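Uracil-DNA glycosylase (PDB 5X3G) belongs to the uracil-DNA glycosylase superfamily, with an alpha/beta fold in which helices flank a four-stranded parallel beta-sheet. Local coordinates at residues R117-I120 / K121-L124. Residues are numbered along the deposited sequence; the frame is centred on the assembly and turned at random.
Sequences RNFI and KMAL
Arg117 and Lys121, one turn apart on the alpha-helix 114-126, illustrate how i to i+4 neighbours of like charge can share one side of a helix. Their side chains run alongside each other, Arg117 CG lying 4.0 Å from Lys121 CE. Lys121 is extended beyond CG, whereas the arginine bends at chi3 (75°), which swings NE toward a water that Lys121 NZ also reaches; Arg117 NE and Lys121 NZ are 4.6 Å apart. The water between them probably eases the repulsion: it accepts from Arg117 NE, in the guanidinium plane, and from Lys121 NZ, and donates to Asn118 OD1 at 2.7 Å. Arg117 NH1 is hydrogen-bonded to the carbonyl O of Asn111 and Asn118 ND2 to that of Pro231.

Phe119 and selenomethionine Met122, three residues apart and both buried, pack side by side. With Met122 CG anti to the backbone N, the chain bends at chi2 (-75°) and again at chi3, which folds the methyl over one face of the ring in a CH-pi contact. Phe92 and Phe246 meet the same ring edge-to-face, and Met122 also touches helix 240-246, joining the two helices. The methyl sits off-centre over the ring, with Met122 CE 3.4 Å from Phe119 CE1.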
ATOM      1  N   ARG A 117      -1.726  13.068   4.583  1.00 31.33           N
ATOM      2  CA  ARG A 117      -1.853  14.518   4.472  1.00 31.62           C
ATOM      3  C   ARG A 117      -0.786  15.084   3.541  1.00 24.66           C
ATOM      4  O   ARG A 117      -1.094  15.754   2.543  1.00 27.66           O
ATOM      5  CB  ARG A 117      -1.754  15.152   5.864  1.00 29.68           C
ATOM      6  CG  ARG A 117      -1.883  16.668   5.889  1.00 36.51           C
ATOM      7  CD  ARG A 117      -1.807  17.226   7.313  1.00 28.55           C
ATOM      8  NE  ARG A 117      -0.448  17.224   7.851  1.00 31.79           N
ATOM      9  CZ  ARG A 117      -0.091  16.658   9.002  1.00 29.56           C
ATOM     10  NH1 ARG A 117      -0.993  16.046   9.756  1.00 41.58           N
ATOM     11  NH2 ARG A 117       1.170  16.716   9.406  1.00 37.35           N
ATOM     12  N   ASN A 118       0.482  14.787   3.837  1.00 21.62           N
ATOM     13  CA  ASN A 118       1.565  15.350   3.039  1.00 26.10           C
ATOM     14  C   ASN A 118       1.588  14.778   1.628  1.00 23.35           C
ATOM     15  O   ASN A 118       1.938  15.491   0.682  1.00 23.78           O
ATOM     16  CB  ASN A 118       2.903  15.124   3.740  1.00 29.99           C
ATOM     17  CG  ASN A 118       3.028  15.923   5.026  1.00 31.79           C
ATOM     18  OD1 ASN A 118       2.485  17.022   5.141  1.00 33.75           O
ATOM     19  ND2 ASN A 118       3.748  15.374   5.999  1.00 23.73           N
ATOM     20  N   PHE A 119       1.210  13.507   1.460  1.00 25.47           N
ATOM     21  CA  PHE A 119       1.168  12.924   0.121  1.00 19.06           C
ATOM     22  C   PHE A 119       0.099  13.590  -0.732  1.00 23.37           C
ATOM     23  O   PHE A 119       0.309  13.830  -1.925  1.00 21.30           O
ATOM     24  CB  PHE A 119       0.918  11.416   0.200  1.00 25.57           C
ATOM     25  CG  PHE A 119       0.923  10.731  -1.141  1.00 24.75           C
ATOM     26  CD1 PHE A 119       2.098  10.217  -1.657  1.00 25.16           C
ATOM     27  CD2 PHE A 119      -0.239  10.596  -1.886  1.00 17.91           C
ATOM     28  CE1 PHE A 119       2.118   9.588  -2.891  1.00 20.65           C
ATOM     29  CE2 PHE A 119      -0.222   9.967  -3.120  1.00 24.04           C
ATOM     30  CZ  PHE A 119       0.957   9.464  -3.620  1.00 27.19           C
ATOM     31  N   ILE A 120      -1.055  13.891  -0.136  1.00 25.13           N
ATOM     32  CA  ILE A 120      -2.138  14.515  -0.886  1.00 19.99           C
ATOM     33  C   ILE A 120      -1.786  15.953  -1.242  1.00 28.42           C
ATOM     34  O   ILE A 120      -2.043  16.408  -2.364  1.00 21.91           O
ATOM     35  CB  ILE A 120      -3.453  14.428  -0.091  1.00 20.00           C
ATOM     36  CG1 ILE A 120      -3.953  12.980  -0.036  1.00 19.88           C
ATOM     37  CG2 ILE A 120      -4.501  15.347  -0.699  1.00 15.72           C
ATOM     38  CD1 ILE A 120      -5.108  12.777   0.918  1.00 25.94           C
ATOM     39  N   LYS A 121      -1.187  16.692  -0.302  1.00 22.03           N
ATOM     40  CA  LYS A 121      -0.686  18.020  -0.648  1.00 27.24           C
ATOM     41  C   LYS A 121       0.351  17.944  -1.766  1.00 26.26           C
ATOM     42  O   LYS A 121       0.343  18.770  -2.688  1.00 31.30           O
ATOM     43  CB  LYS A 121      -0.095  18.704   0.584  1.00 22.73           C
ATOM     44  CG  LYS A 121      -1.118  19.130   1.617  1.00 24.02           C
ATOM     45  CD  LYS A 121      -0.436  19.809   2.791  1.00 34.41           C
ATOM     46  CE  LYS A 121      -1.422  20.141   3.891  1.00 26.98           C
ATOM     47  NZ  LYS A 121      -0.745  20.838   5.020  1.00 31.55           N
HETATM   48  N   MSE A 122       1.257  16.969  -1.694  1.00 29.35           N
HETATM   49  CA  MSE A 122       2.279  16.737  -2.718  1.00 23.78           C
HETATM   50  C   MSE A 122       1.625  16.532  -4.081  1.00 26.52           C
HETATM   51  O   MSE A 122       2.059  17.114  -5.072  1.00 27.40           O
HETATM   52  CB  MSE A 122       3.155  15.520  -2.350  1.00 25.45           C
HETATM   53  CG  MSE A 122       4.275  15.159  -3.355  1.00 29.02           C
HETATM   54 SE   MSE A 122       3.667  14.280  -5.005  1.00 33.81          SE
HETATM   55  CE  MSE A 122       2.986  12.617  -4.250  1.00 24.36           C
ATOM     56  N   ALA A 123       0.585  15.695  -4.124  1.00 23.36           N
ATOM     57  CA  ALA A 123      -0.092  15.434  -5.389  1.00 20.16           C
ATOM     58  C   ALA A 123      -0.796  16.681  -5.907  1.00 26.26           C
ATOM     59  O   ALA A 123      -0.805  16.938  -7.117  1.00 21.19           O
ATOM     60  CB  ALA A 123      -1.079  14.280  -5.227  1.00 23.78           C
ATOM     61  N   LEU A 124      -1.387  17.474  -5.006  1.00 20.94           N
ATOM     62  CA  LEU A 124      -1.996  18.732  -5.421  1.00 30.90           C
ATOM     63  C   LEU A 124      -0.965  19.692  -6.000  1.00 30.20           C
ATOM     64  O   LEU A 124      -1.280  20.461  -6.914  1.00 30.92           O
ATOM     65  CB  LEU A 124      -2.721  19.380  -4.244  1.00 27.59           C
ATOM     66  CG  LEU A 124      -4.021  18.718  -3.791  1.00 21.70           C
ATOM     67  CD1 LEU A 124      -4.541  19.386  -2.525  1.00 22.17           C
ATOM     68  CD2 LEU A 124      -5.065  18.762  -4.914  1.00 21.24           C
TER
HETATM   69  O   HOH W   1       0.981  18.824   6.402  1.00 29.47           O